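Local coordinates for protein L-aspartate semialdehyde sulfurtransferase (Methanocaldococcus jannaschii, PDB 3KPB) that probably makes homocysteine from aspartate semialdehyde and sulfide, and through this C-terminal CBS domain pair binds S-adenosylmethionine and methylthioadenosine, closing as its sites fill, at residues 10-15 / 30-35; 16-21 / 62-67; 36-41 / 103-108; 72-77 / 97-102. One frame throughout, in Å; residues are numbered along the deposited sequence.

Interaction 1. Residues 10-15 / 30-35; sequences PPITAH and HNINHL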
loop_
_atom_site.group_PDB
_atom_site.type_symbol
_atom_site.label_atom_id
_atom_site.label_comp_id
_atom_site.label_asym_id
_atom_site.label_seq_id
_atom_site.Cartn_x
_atom_site.Cartn_y
_atom_site.Cartn_z
ATOM N N PRO A 10 10.214 14.023 13.886
ATOM C CA PRO A 10 10.178 13.026 14.954
ATOM C C PRO A 10 9.663 11.670 14.475
ATOM O O PRO A 10 8.928 11.609 13.486
ATOM C CB PRO A 10 9.184 13.623 15.961
ATOM C CG PRO A 10 9.140 15.071 15.652
ATOM C CD PRO A 10 9.302 15.148 14.172
ATOM N N PRO A 11 10.053 10.584 15.166
ATOM C CA PRO A 11 9.484 9.282 14.851
ATOM C C PRO A 11 8.017 9.219 15.283
ATOM O O PRO A 11 7.627 9.884 16.245
ATOM C CB PRO A 11 10.340 8.312 15.674
ATOM C CG PRO A 11 10.846 9.113 16.813
ATOM C CD PRO A 11 10.922 10.545 16.363
ATOM N N ILE A 12 7.209 8.459 14.553
ATOM C CA ILE A 12 5.838 8.179 14.967
ATOM C C ILE A 12 5.745 6.671 15.148
ATOM O O ILE A 12 5.948 5.909 14.197
ATOM C CB ILE A 12 4.787 8.692 13.951
ATOM C CG1 ILE A 12 4.833 10.223 13.877
ATOM C CG2 ILE A 12 3.384 8.210 14.344
ATOM C CD1 ILE A 12 4.110 10.819 12.695
ATOM N N THR A 13 5.455 6.249 16.379
ATOM C CA THR A 13 5.392 4.830 16.729
ATOM C C THR A 13 4.089 4.537 17.470
ATOM O O THR A 13 3.358 5.458 17.848
ATOM C CB THR A 13 6.585 4.406 17.622
ATOM O OG1 THR A 13 6.533 5.122 18.863
ATOM C CG2 THR A 13 7.920 4.684 16.931
ATOM N N ALA A 14 3.821 3.253 17.701
ATOM C CA ALA A 14 2.652 2.815 18.461
ATOM C C ALA A 14 3.007 1.591 19.286
ATOM O O ALA A 14 3.982 0.897 18.990
ATOM C CB ALA A 14 1.496 2.502 17.526
ATOM N N HIS A 15 2.213 1.329 20.318
ATOM C CA HIS A 15 2.361 0.107 21.100
ATOM C C HIS A 15 1.591 -1.056 20.467
ATOM O O HIS A 15 0.686 -0.837 19.658
ATOM C CB HIS A 15 1.929 0.356 22.542
ATOM C CG HIS A 15 2.817 1.313 23.273
ATOM N ND1 HIS A 15 4.178 1.121 23.386
ATOM C CD2 HIS A 15 2.543 2.461 23.937
ATOM C CE1 HIS A 15 4.704 2.114 24.078
ATOM N NE2 HIS A 15 3.735 2.940 24.426
ATOM N N HIS A 30 -1.621 10.898 10.525
ATOM C CA HIS A 30 -0.303 11.405 10.189
ATOM C C HIS A 30 0.013 11.324 8.701
ATOM O O HIS A 30 1.071 11.787 8.268
ATOM C CB HIS A 30 0.751 10.685 11.019
ATOM C CG HIS A 30 0.625 10.961 12.482
ATOM N ND1 HIS A 30 0.074 10.062 13.371
ATOM C CD2 HIS A 30 0.926 12.065 13.203
ATOM C CE1 HIS A 30 0.078 10.589 14.585
ATOM N NE2 HIS A 30 0.585 11.808 14.507
ATOM N N ASN A 31 -0.914 10.752 7.931
ATOM C CA ASN A 31 -0.719 10.456 6.512
ATOM C C ASN A 31 0.556 9.656 6.251
ATOM O O ASN A 31 1.397 10.024 5.423
ATOM C CB ASN A 31 -0.775 11.722 5.651
ATOM C CG ASN A 31 -1.119 11.414 4.215
ATOM O OD1 ASN A 31 -2.000 10.596 3.946
ATOM N ND2 ASN A 31 -0.428 12.063 3.282
ATOM N N ILE A 32 0.698 8.562 6.991
ATOM C CA ILE A 32 1.867 7.692 6.851
ATOM C C ILE A 32 1.448 6.273 6.510
ATOM O O ILE A 32 0.343 5.846 6.855
ATOM C CB ILE A 32 2.759 7.671 8.133
ATOM C CG1 ILE A 32 1.946 7.258 9.377
ATOM C CG2 ILE A 32 3.490 9.018 8.302
ATOM C CD1 ILE A 32 2.762 7.130 10.665
ATOM N N ASN A 33 2.326 5.537 5.836
ATOM C CA ASN A 33 2.039 4.131 5.583
ATOM C C ASN A 33 2.979 3.171 6.300
ATOM O O ASN A 33 2.965 1.979 6.030
ATOM C CB ASN A 33 2.003 3.826 4.079
ATOM C CG ASN A 33 1.392 2.459 3.772
ATOM O OD1 ASN A 33 0.365 2.088 4.338
ATOM N ND2 ASN A 33 2.025 1.713 2.873
ATOM N N HIS A 34 3.805 3.689 7.205
ATOM C CA HIS A 34 4.722 2.858 7.975
ATOM C C HIS A 34 4.649 3.269 9.421
ATOM O O HIS A 34 4.867 4.435 9.755
ATOM C CB HIS A 34 6.151 3.030 7.486
ATOM C CG HIS A 34 6.325 2.729 6.038
ATOM N ND1 HIS A 34 6.255 3.703 5.068
ATOM C CD2 HIS A 34 6.543 1.561 5.390
ATOM C CE1 HIS A 34 6.434 3.150 3.882
ATOM N NE2 HIS A 34 6.612 1.851 4.050
ATOM N N LEU A 35 4.334 2.307 10.278
ATOM C CA LEU A 35 4.189 2.557 11.696
ATOM C C LEU A 35 5.006 1.526 12.477
ATOM O O LEU A 35 4.567 0.388 12.655
ATOM C CB LEU A 35 2.706 2.494 12.076
ATOM C CG LEU A 35 2.350 2.779 13.535
ATOM C CD1 LEU A 35 2.737 4.209 13.923
ATOM C CD2 LEU A 35 0.867 2.519 13.787
HETATM O O HOH W 1 6.176 6.384 11.333
#
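Thr-13 and Leu-35 mark the nearest backbone approach, their CA atoms 5.7 Å apart, and no direct hydrogen bond spans the two segments; side chains and one water join them. Ile-12 does most of the touching. Its CG1 lies anti to the carbonyl carbon (chi1 -65°), and the methyl beyond, Ile-12 CD1, sits over a face of the His-30 ring, 3.8 Å from the centroid and 30° off the ring normal, a CH-pi contact. The other branch, Ile-12 CG2, meets Ile-32 CD1 at 3.9 Å and also touches Leu-35 CD1. Leu-35 divides its two methyls: CD1 reaches the backbone carbonyl of Ile-12, while CD2 packs on Ala-14 CB at 3.8 Å. The water donates to both Ile-12 O (2.9 Å) and His-34 O (2.8 Å), tying together two carbonyls that could not bond to each other. Before Ile-32, the Schellman motif with Asn-31 at C-prime ends helix 20-30 and turns the chain toward strand 35-38. Ile-12 and His-34 are both methylthioadenosine-binding residues. The contact joins by apolar fit and one shared water, which is likely to leave the position of Ile-12 dependent on packing more than on direct hydrogen bonds.

Interaction 2. Residues 16-21 / 62-67; sequences SNISIM and KTIEEI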
loop_
_atom_site.group_PDB
_atom_site.type_symbol
_atom_site.label_atom_id
_atom_site.label_comp_id
_atom_site.label_asym_id
_atom_site.label_seq_id
_atom_site.Cartn_x
_atom_site.Cartn_y
_atom_site.Cartn_z
ATOM N N SER A 16 1.955 -2.288 20.824
ATOM C CA SER A 16 1.387 -3.469 20.170
ATOM C C SER A 16 0.001 -3.872 20.677
ATOM O O SER A 16 -0.709 -4.627 20.009
ATOM C CB SER A 16 2.351 -4.659 20.260
ATOM O OG SER A 16 2.324 -5.263 21.543
ATOM N N ASN A 17 -0.374 -3.369 21.851
ATOM C CA ASN A 17 -1.643 -3.735 22.484
ATOM C C ASN A 17 -2.871 -3.051 21.877
ATOM O O ASN A 17 -4.004 -3.368 22.248
ATOM C CB ASN A 17 -1.596 -3.488 24.007
ATOM C CG ASN A 17 -1.221 -2.050 24.366
ATOM O OD1 ASN A 17 -2.073 -1.247 24.754
ATOM N ND2 ASN A 17 0.059 -1.722 24.233
ATOM N N ILE A 18 -2.654 -2.131 20.942
ATOM C CA ILE A 18 -3.764 -1.340 20.402
ATOM C C ILE A 18 -4.605 -2.100 19.364
ATOM O O ILE A 18 -4.136 -3.055 18.742
ATOM C CB ILE A 18 -3.292 0.042 19.853
ATOM C CG1 ILE A 18 -2.385 -0.119 18.627
ATOM C CG2 ILE A 18 -2.607 0.865 20.958
ATOM C CD1 ILE A 18 -2.178 1.172 17.845
ATOM N N SER A 19 -5.849 -1.669 19.190
ATOM C CA SER A 19 -6.747 -2.261 18.203
ATOM C C SER A 19 -6.309 -1.957 16.773
ATOM O O SER A 19 -5.557 -1.003 16.517
ATOM C CB SER A 19 -8.163 -1.718 18.387
ATOM O OG SER A 19 -8.209 -0.354 17.996
ATOM N N ILE A 20 -6.820 -2.760 15.840
ATOM C CA ILE A 20 -6.578 -2.523 14.411
ATOM C C ILE A 20 -7.126 -1.153 13.983
ATOM O O ILE A 20 -6.455 -0.405 13.266
ATOM C CB ILE A 20 -7.137 -3.654 13.500
ATOM C CG1 ILE A 20 -6.831 -5.050 14.073
ATOM C CG2 ILE A 20 -6.597 -3.517 12.072
ATOM C CD1 ILE A 20 -5.350 -5.346 14.334
ATOM N N MET A 21 -8.323 -0.816 14.459
ATOM C CA MET A 21 -8.919 0.492 14.197
ATOM C C MET A 21 -8.062 1.661 14.712
ATOM O O MET A 21 -7.898 2.658 14.005
ATOM C CB MET A 21 -10.335 0.557 14.774
ATOM C CG MET A 21 -10.978 1.920 14.638
ATOM S SD MET A 21 -12.585 2.008 15.434
ATOM C CE MET A 21 -13.645 1.398 14.135
ATOM N N LYS A 62 -7.660 -8.952 16.386
ATOM C CA LYS A 62 -8.144 -7.794 17.142
ATOM C C LYS A 62 -7.082 -6.753 17.500
ATOM O O LYS A 62 -7.399 -5.568 17.597
ATOM C CB LYS A 62 -8.873 -8.241 18.413
ATOM C CG LYS A 62 -10.162 -9.001 18.150
ATOM C CD LYS A 62 -10.847 -9.385 19.453
ATOM C CE LYS A 62 -12.077 -10.251 19.208
ATOM N NZ LYS A 62 -11.721 -11.624 18.745
ATOM N N THR A 63 -5.842 -7.186 17.721
ATOM C CA THR A 63 -4.772 -6.267 18.137
ATOM C C THR A 63 -3.600 -6.295 17.167
ATOM O O THR A 63 -3.380 -7.285 16.459
ATOM C CB THR A 63 -4.233 -6.571 19.562
ATOM O OG1 THR A 63 -3.564 -7.840 19.555
ATOM C CG2 THR A 63 -5.363 -6.602 20.589
ATOM N N ILE A 64 -2.843 -5.204 17.170
ATOM C CA ILE A 64 -1.671 -5.042 16.322
ATOM C C ILE A 64 -0.649 -6.137 16.574
ATOM O O ILE A 64 -0.020 -6.635 15.639
ATOM C CB ILE A 64 -1.064 -3.632 16.515
ATOM C CG1 ILE A 64 -1.927 -2.609 15.763
ATOM C CG2 ILE A 64 0.386 -3.557 16.033
ATOM C CD1 ILE A 64 -2.224 -2.980 14.291
ATOM N N GLU A 65 -0.500 -6.557 17.815
ATOM C CA GLU A 65 0.544 -7.513 18.044
ATOM C C GLU A 65 0.292 -8.875 17.387
ATOM O O GLU A 65 1.236 -9.613 17.121
ATOM C CB GLU A 65 0.887 -7.593 19.511
ATOM C CG GLU A 65 0.123 -8.568 20.316
ATOM C CD GLU A 65 1.046 -9.166 21.330
ATOM O OE1 GLU A 65 0.776 -9.032 22.538
ATOM O OE2 GLU A 65 2.073 -9.753 20.919
ATOM N N GLU A 66 -0.966 -9.164 17.065
ATOM C CA GLU A 66 -1.314 -10.404 16.372
ATOM C C GLU A 66 -1.025 -10.384 14.875
ATOM O O GLU A 66 -1.056 -11.433 14.227
ATOM C CB GLU A 66 -2.786 -10.733 16.578
ATOM C CG GLU A 66 -3.183 -10.858 18.019
ATOM C CD GLU A 66 -4.674 -10.991 18.183
ATOM O OE1 GLU A 66 -5.197 -12.110 17.993
ATOM O OE2 GLU A 66 -5.325 -9.979 18.511
ATOM N N ILE A 67 -0.751 -9.204 14.325
ATOM C CA ILE A 67 -0.586 -9.072 12.879
ATOM C C ILE A 67 0.718 -8.397 12.458
ATOM O O ILE A 67 1.128 -8.524 11.303
ATOM C CB ILE A 67 -1.806 -8.341 12.231
ATOM C CG1 ILE A 67 -1.951 -8.696 10.741
ATOM C CG2 ILE A 67 -1.737 -6.825 12.452
ATOM C CD1 ILE A 67 -2.483 -10.100 10.483
HETATM O O HOH W 2 0.766 -6.254 23.588
#
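Ser-19 and Thr-63 come within 4.5 Å between CA atoms, at a single backbone bridge. The firm bond here runs from Ile-64 N to Ile-18 O, 3.0 Å and 162° at the hydrogen; those from Glu-65 N to Ser-16 O and from Ile-20 N to Lys-62 O are weak. In the tight part Ile-18 CG1 lies beside Ile-64 CG1 at 3.8 Å, Ile-20 CD1 presses on the Thr-63 carbonyl and meets Ile-64 CD1 at 3.9 Å, and Ser-16 CB comes to 3.4 Å from Glu-65 CB. The looser side is polar: a water links Ser-16 OG to Glu-65 OE1, Glu-65 OE2 forms a salt bridge with Arg-70, and OE2 of exposed Glu-66 accepts from Thr-63 N and, on its anti lone pair, from Thr-63 OG1 at 3.0 Å. An alanine at Thr-63 would probably leave Glu-66 OE2 without its hydroxyl donor and open a gap beside Asn-17 O, where Thr-63 CG2 now packs. The bridge ties the start of helix 20-30, N-capped by Ser-19 (OG to Glu-22 N), to the connection between the two CBS repeats. Among its neighbours, Ile-20 rests on Ile-53 and Ala-56 of helix 50-58 and on Leu-57 of the second subunit, while Ile-64 touches Ile-37 of strand 35-38.

Interaction 3. Residues 36-41 / 103-108; sequences PIVDEH and RRVVGI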
loop_
_atom_site.group_PDB
_atom_site.type_symbol
_atom_site.label_atom_id
_atom_site.label_comp_id
_atom_site.label_asym_id
_atom_site.label_seq_id
_atom_site.Cartn_x
_atom_site.Cartn_y
_atom_site.Cartn_z
ATOM N N PRO A 36 6.223 1.904 12.907
ATOM C CA PRO A 36 7.017 1.029 13.773
ATOM C C PRO A 36 6.282 0.788 15.087
ATOM O O PRO A 36 5.685 1.718 15.644
ATOM C CB PRO A 36 8.298 1.833 14.022
ATOM C CG PRO A 36 8.361 2.833 12.908
ATOM C CD PRO A 36 6.953 3.119 12.501
ATOM N N ILE A 37 6.309 -0.458 15.551
ATOM C CA ILE A 37 5.659 -0.827 16.801
ATOM C C ILE A 37 6.736 -1.026 17.859
ATOM O O ILE A 37 7.733 -1.712 17.619
ATOM C CB ILE A 37 4.792 -2.100 16.646
ATOM C CG1 ILE A 37 3.774 -1.938 15.501
ATOM C CG2 ILE A 37 4.115 -2.454 17.977
ATOM C CD1 ILE A 37 2.847 -0.718 15.614
ATOM N N VAL A 38 6.548 -0.394 19.011
ATOM C CA VAL A 38 7.529 -0.467 20.085
ATOM C C VAL A 38 6.892 -1.070 21.328
ATOM O O VAL A 38 5.663 -1.012 21.497
ATOM C CB VAL A 38 8.155 0.912 20.407
ATOM C CG1 VAL A 38 8.975 1.414 19.227
ATOM C CG2 VAL A 38 7.082 1.934 20.816
ATOM N N ASP A 39 7.723 -1.664 22.182
ATOM C CA ASP A 39 7.228 -2.174 23.451
ATOM C C ASP A 39 7.112 -1.051 24.479
ATOM O O ASP A 39 7.367 0.120 24.169
ATOM C CB ASP A 39 8.047 -3.376 23.965
ATOM C CG ASP A 39 9.517 -3.052 24.216
ATOM O OD1 ASP A 39 9.871 -1.887 24.509
ATOM O OD2 ASP A 39 10.330 -3.999 24.138
ATOM N N GLU A 40 6.707 -1.416 25.691
ATOM C CA GLU A 40 6.442 -0.444 26.748
ATOM C C GLU A 40 7.709 0.308 27.166
ATOM O O GLU A 40 7.644 1.300 27.899
ATOM C CB GLU A 40 5.753 -1.120 27.946
ATOM C CG GLU A 40 6.637 -2.048 28.796
ATOM C CD GLU A 40 6.801 -3.462 28.234
ATOM O OE1 GLU A 40 7.344 -4.317 28.964
ATOM O OE2 GLU A 40 6.394 -3.728 27.080
ATOM N N HIS A 41 8.858 -0.170 26.683
ATOM C CA HIS A 41 10.128 0.510 26.929
ATOM C C HIS A 41 10.672 1.304 25.724
ATOM O O HIS A 41 11.793 1.812 25.784
ATOM C CB HIS A 41 11.162 -0.480 27.484
ATOM C CG HIS A 41 10.761 -1.073 28.799
ATOM N ND1 HIS A 41 10.896 -0.393 29.991
ATOM C CD2 HIS A 41 10.191 -2.262 29.107
ATOM C CE1 HIS A 41 10.442 -1.145 30.979
ATOM N NE2 HIS A 41 10.007 -2.283 30.469
ATOM N N ARG A 103 18.105 -0.379 20.255
ATOM C CA ARG A 103 16.849 -0.737 19.571
ATOM C C ARG A 103 15.712 0.283 19.737
ATOM O O ARG A 103 14.540 -0.033 19.501
ATOM C CB ARG A 103 16.393 -2.157 19.952
ATOM C CG ARG A 103 16.896 -3.232 19.014
ATOM C CD ARG A 103 15.790 -3.687 18.085
ATOM N NE ARG A 103 16.296 -4.025 16.758
ATOM C CZ ARG A 103 15.574 -4.589 15.794
ATOM N NH1 ARG A 103 14.299 -4.901 15.999
ATOM N NH2 ARG A 103 16.133 -4.849 14.619
ATOM N N ARG A 104 16.059 1.506 20.132
ATOM C CA ARG A 104 15.093 2.608 20.131
ATOM C C ARG A 104 14.850 3.088 18.703
ATOM O O ARG A 104 15.763 3.086 17.878
ATOM C CB ARG A 104 15.591 3.784 20.971
ATOM C CG ARG A 104 15.756 3.470 22.432
ATOM C CD ARG A 104 16.003 4.726 23.241
ATOM N NE ARG A 104 16.219 4.364 24.635
ATOM C CZ ARG A 104 15.256 4.243 25.543
ATOM N NH1 ARG A 104 13.986 4.479 25.223
ATOM N NH2 ARG A 104 15.573 3.889 26.787
ATOM N N VAL A 105 13.626 3.517 18.417
ATOM C CA VAL A 105 13.304 4.007 17.079
ATOM C C VAL A 105 13.597 5.504 17.004
ATOM O O VAL A 105 12.963 6.299 17.699
ATOM C CB VAL A 105 11.826 3.702 16.693
ATOM C CG1 VAL A 105 11.487 4.291 15.328
ATOM C CG2 VAL A 105 11.564 2.192 16.701
ATOM N N VAL A 106 14.557 5.893 16.167
ATOM C CA VAL A 106 14.948 7.303 16.101
ATOM C C VAL A 106 14.278 8.041 14.938
ATOM O O VAL A 106 14.248 9.276 14.908
ATOM C CB VAL A 106 16.493 7.495 16.084
ATOM C CG1 VAL A 106 17.105 7.036 17.410
ATOM C CG2 VAL A 106 17.123 6.764 14.911
ATOM N N GLY A 107 13.751 7.277 13.984
ATOM C CA GLY A 107 13.028 7.844 12.853
ATOM C C GLY A 107 12.634 6.783 11.850
ATOM O O GLY A 107 12.688 5.585 12.143
ATOM N N ILE A 108 12.230 7.230 10.666
ATOM C CA ILE A 108 11.927 6.332 9.562
ATOM C C ILE A 108 12.349 6.974 8.246
ATOM O O ILE A 108 12.245 8.193 8.071
ATOM C CB ILE A 108 10.433 5.905 9.539
ATOM C CG1 ILE A 108 10.187 4.859 8.446
ATOM C CG2 ILE A 108 9.514 7.120 9.364
ATOM C CD1 ILE A 108 9.076 3.891 8.759
HETATM O O HOH W 3 13.495 2.271 28.033
#
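Val-38 and Val-105 form the closest apolar pair of this contact, Val-38 CG1 lying 3.7 Å from Val-105 CG2. Both methyls stand anti to their own carbonyl carbons, beside the backbone N (chi1 -66° for Val-38), which places them in the space between the strands. Next to them Pro-36 CG touches two partners, Val-105 CG1 at 4.2 Å and Ile-108 CD1 at 4.3 Å. At the polar end a water donates to His-41 O (2.9 Å) and accepts from Arg-104 NH2 (2.9 Å); Lys-43 NZ also donates to His-41 O. The chain of Arg-104, extended from CG to NE, brings NE toward that turn. Behind this first shell, Asp-39 OD1 accepts from His-41 N at 2.9 Å, an Asx turn in which the donor lies above the carboxylate plane, and it also accepts from Lys-43 N. On the other segment, Asp-100 OD1 holds Arg-104 N, and Val-106 with Gly-107 forms a classic beta bulge opposite Val-98. Strands 36-38 and 105-108 run 168° apart in direction with axes 9.6 Å from each other and no clear direct hydrogen bond, so they face one another from separate sheets. Sheet-against-sheet packing between two CBS repeats is characteristic of the CBS domain pair.

Interaction 4. Residues 72-77 / 97-102; sequences VITAHE and PVVDDY. With SAM (S-adenosylmethionine), chain E.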
loop_
_atom_site.group_PDB
_atom_site.type_symbol
_atom_site.label_atom_id
_atom_site.label_comp_id
_atom_site.label_asym_id
_atom_site.label_seq_id
_atom_site.Cartn_x
_atom_site.Cartn_y
_atom_site.Cartn_z
ATOM N N VAL A 72 11.706 -7.111 11.237
ATOM C CA VAL A 72 11.743 -5.774 10.675
ATOM C C VAL A 72 13.085 -5.498 10.020
ATOM O O VAL A 72 14.143 -5.691 10.628
ATOM C CB VAL A 72 11.459 -4.681 11.735
ATOM C CG1 VAL A 72 11.205 -3.336 11.061
ATOM C CG2 VAL A 72 10.271 -5.069 12.605
ATOM N N ILE A 73 13.020 -5.052 8.771
ATOM C CA ILE A 73 14.190 -4.552 8.059
ATOM C C ILE A 73 14.403 -3.101 8.470
ATOM O O ILE A 73 13.529 -2.253 8.266
ATOM C CB ILE A 73 14.012 -4.656 6.535
ATOM C CG1 ILE A 73 13.720 -6.106 6.142
ATOM C CG2 ILE A 73 15.253 -4.118 5.807
ATOM C CD1 ILE A 73 12.889 -6.247 4.889
ATOM N N THR A 74 15.570 -2.831 9.053
ATOM C CA THR A 74 15.852 -1.550 9.679
ATOM C C THR A 74 17.117 -0.939 9.111
ATOM O O THR A 74 17.886 -1.602 8.401
ATOM C CB THR A 74 16.048 -1.692 11.212
ATOM O OG1 THR A 74 17.138 -2.586 11.478
ATOM C CG2 THR A 74 14.792 -2.233 11.881
ATOM N N ALA A 75 17.302 0.341 9.413
ATOM C CA ALA A 75 18.540 1.041 9.132
ATOM C C ALA A 75 19.118 1.565 10.430
ATOM O O ALA A 75 18.395 1.822 11.395
ATOM C CB ALA A 75 18.305 2.176 8.158
ATOM N N HIS A 76 20.433 1.708 10.460
ATOM C CA HIS A 76 21.072 2.223 11.650
ATOM C C HIS A 76 21.276 3.703 11.451
ATOM O O HIS A 76 21.471 4.173 10.324
ATOM C CB HIS A 76 22.398 1.512 11.902
ATOM C CG HIS A 76 22.928 1.688 13.292
ATOM N ND1 HIS A 76 23.740 2.743 13.653
ATOM C CD2 HIS A 76 22.796 0.920 14.400
ATOM C CE1 HIS A 76 24.067 2.628 14.927
ATOM N NE2 HIS A 76 23.509 1.531 15.405
ATOM N N GLU A 77 21.205 4.443 12.551
ATOM C CA GLU A 77 21.419 5.876 12.491
ATOM C C GLU A 77 22.744 6.222 11.801
ATOM O O GLU A 77 22.803 7.178 11.026
ATOM C CB GLU A 77 21.273 6.538 13.871
ATOM C CG GLU A 77 21.835 5.754 15.054
ATOM C CD GLU A 77 21.682 6.494 16.376
ATOM O OE1 GLU A 77 20.737 7.302 16.516
ATOM O OE2 GLU A 77 22.510 6.263 17.284
ATOM N N PRO A 97 12.350 1.555 9.467
ATOM C CA PRO A 97 12.602 2.236 10.730
ATOM C C PRO A 97 14.103 2.404 10.934
ATOM O O PRO A 97 14.890 1.536 10.541
ATOM C CB PRO A 97 12.027 1.273 11.778
ATOM C CG PRO A 97 11.098 0.379 11.018
ATOM C CD PRO A 97 11.718 0.238 9.669
ATOM N N VAL A 98 14.480 3.526 11.535
ATOM C CA VAL A 98 15.864 3.808 11.875
ATOM C C VAL A 98 16.001 3.552 13.377
ATOM O O VAL A 98 15.225 4.091 14.178
ATOM C CB VAL A 98 16.246 5.260 11.504
ATOM C CG1 VAL A 98 17.713 5.513 11.800
ATOM C CG2 VAL A 98 15.949 5.528 10.028
ATOM N N VAL A 99 16.959 2.695 13.739
ATOM C CA VAL A 99 17.167 2.285 15.130
ATOM C C VAL A 99 18.570 2.650 15.604
ATOM O O VAL A 99 19.485 2.835 14.791
ATOM C CB VAL A 99 16.909 0.753 15.357
ATOM C CG1 VAL A 99 15.456 0.397 15.062
ATOM C CG2 VAL A 99 17.860 -0.117 14.529
ATOM N N ASP A 100 18.728 2.772 16.919
ATOM C CA ASP A 100 20.054 2.919 17.507
ATOM C C ASP A 100 20.542 1.578 18.080
ATOM O O ASP A 100 19.881 0.540 17.916
ATOM C CB ASP A 100 20.099 4.067 18.542
ATOM C CG ASP A 100 19.224 3.815 19.773
ATOM O OD1 ASP A 100 18.852 2.651 20.042
ATOM O OD2 ASP A 100 18.926 4.798 20.495
ATOM N N ASP A 101 21.692 1.604 18.751
ATOM C CA ASP A 101 22.293 0.394 19.321
ATOM C C ASP A 101 21.474 -0.240 20.458
ATOM O O ASP A 101 21.725 -1.388 20.826
ATOM C CB ASP A 101 23.726 0.672 19.801
ATOM C CG ASP A 101 24.755 0.676 18.664
ATOM O OD1 ASP A 101 24.465 0.184 17.551
ATOM O OD2 ASP A 101 25.880 1.163 18.896
ATOM N N TYR A 102 20.513 0.498 21.016
ATOM C CA TYR A 102 19.655 -0.031 22.087
ATOM C C TYR A 102 18.269 -0.422 21.579
ATOM O O TYR A 102 17.382 -0.760 22.366
ATOM C CB TYR A 102 19.573 0.968 23.250
ATOM C CG TYR A 102 20.908 1.137 23.921
ATOM C CD1 TYR A 102 21.295 0.280 24.948
ATOM C CD2 TYR A 102 21.814 2.117 23.493
ATOM C CE1 TYR A 102 22.534 0.400 25.552
ATOM C CE2 TYR A 102 23.064 2.249 24.095
ATOM C CZ TYR A 102 23.412 1.384 25.126
ATOM O OH TYR A 102 24.635 1.482 25.748
HETATM N N SAM E . 5.950 -1.735 0.549
HETATM C CA SAM E . 4.968 -2.823 0.677
HETATM C C SAM E . 4.135 -2.621 1.947
HETATM O O SAM E . 3.766 -1.496 2.297
HETATM O OXT SAM E . 3.802 -3.578 2.651
HETATM C CB SAM E . 5.700 -4.165 0.754
HETATM C CG SAM E . 4.888 -5.275 0.083
HETATM S SD SAM E . 4.562 -6.690 1.194
HETATM C CE SAM E . 3.259 -7.497 0.291
HETATM C "C5'" SAM E . 3.627 -6.108 2.654
HETATM C "C4'" SAM E . 4.350 -6.397 3.968
HETATM O "O4'" SAM E . 5.621 -5.731 3.991
HETATM C "C3'" SAM E . 3.556 -5.761 5.106
HETATM O "O3'" SAM E . 2.858 -6.796 5.793
HETATM C "C2'" SAM E . 4.618 -5.154 6.018
HETATM O "O2'" SAM E . 4.477 -5.701 7.335
HETATM C "C1'" SAM E . 5.934 -5.617 5.387
HETATM N N9 SAM E . 6.952 -4.562 5.579
HETATM C C8 SAM E . 6.874 -3.301 5.147
HETATM N N7 SAM E . 7.975 -2.641 5.513
HETATM C C5 SAM E . 8.758 -3.488 6.177
HETATM C C6 SAM E . 10.001 -3.376 6.787
HETATM N N6 SAM E . 10.672 -2.229 6.775
HETATM N N1 SAM E . 10.524 -4.454 7.391
HETATM C C2 SAM E . 9.873 -5.605 7.413
HETATM N N3 SAM E . 8.686 -5.744 6.842
HETATM C C4 SAM E . 8.107 -4.706 6.223
HETATM O O HOH W 4 23.480 3.760 18.245
#
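Ala-75 and Val-98 are paired in a parallel register inside the beta-alpha-beta unit of strand 75-76, helix 81-91 and strand 95-99, part of the second CBS repeat, which supplies one side of the S-adenosylmethionine pocket. Ala-75 turns both its N-H and its C=O to strand 95-99: N donates to Pro-97 O (2.9 Å, 168° at the hydrogen), and O accepts from Val-99 N (2.9 Å). Two residues on, Glu-77 N donates to Val-99 O. Toward the ligand, Val-72 CG1 packs on Pro-97 CG at 3.7 Å, while Ile-73 reads the adenine through its backbone: Ile-73 N donates to N1 of the ligand at 2.9 Å, and ligand N6 donates to Ile-73 O. That pair of bonds matches the donor and acceptor pattern of an adenine; Thr-69, Gly-95 and, from the first repeat, Asp-52 also bind the ligand. At the far end, CG of His-76 is anti to the backbone N (chi1 -163°), and the ring lies with Val-99 O over one face. A phenylalanine in place of His-76 would probably leave Asp-101 OD1 without its imidazole donor and Asp-78 N without the ring acceptor ND1. A water bridges Glu-77 OE2 and Asp-101 N. The His-76 NE2 to Asp-101 OD1 bond spans 2.7 Å, and NE2 approaches from above the carboxylate plane, 54° out of it.

Overall arrangement
Along the chain interaction 1 closes before interaction 3 opens, interaction 2 alternates with both, and interaction 4 is nested in the loop that interaction 3 closes. Interactions 1 and 3 meet in the sheet of strands 14-15, 35-38 and 44-48, with centres 10 Å apart. Interactions 3 and 4 meet in the sheet of strands 75-76, 95-99 and 105-110; the centres of interactions 3 and 4 are 9 Å apart. Interaction 3 thus joins the two CBS repeats. Interaction 2 lies farther out, 22 Å from interaction 4 between centres, and with interaction 1 it reaches the second subunit. Residues of both ligand sites, for methylthioadenosine in interaction 1 and S-adenosylmethionine in interaction 4, lie on or beside the sheets that interaction 3 packs together.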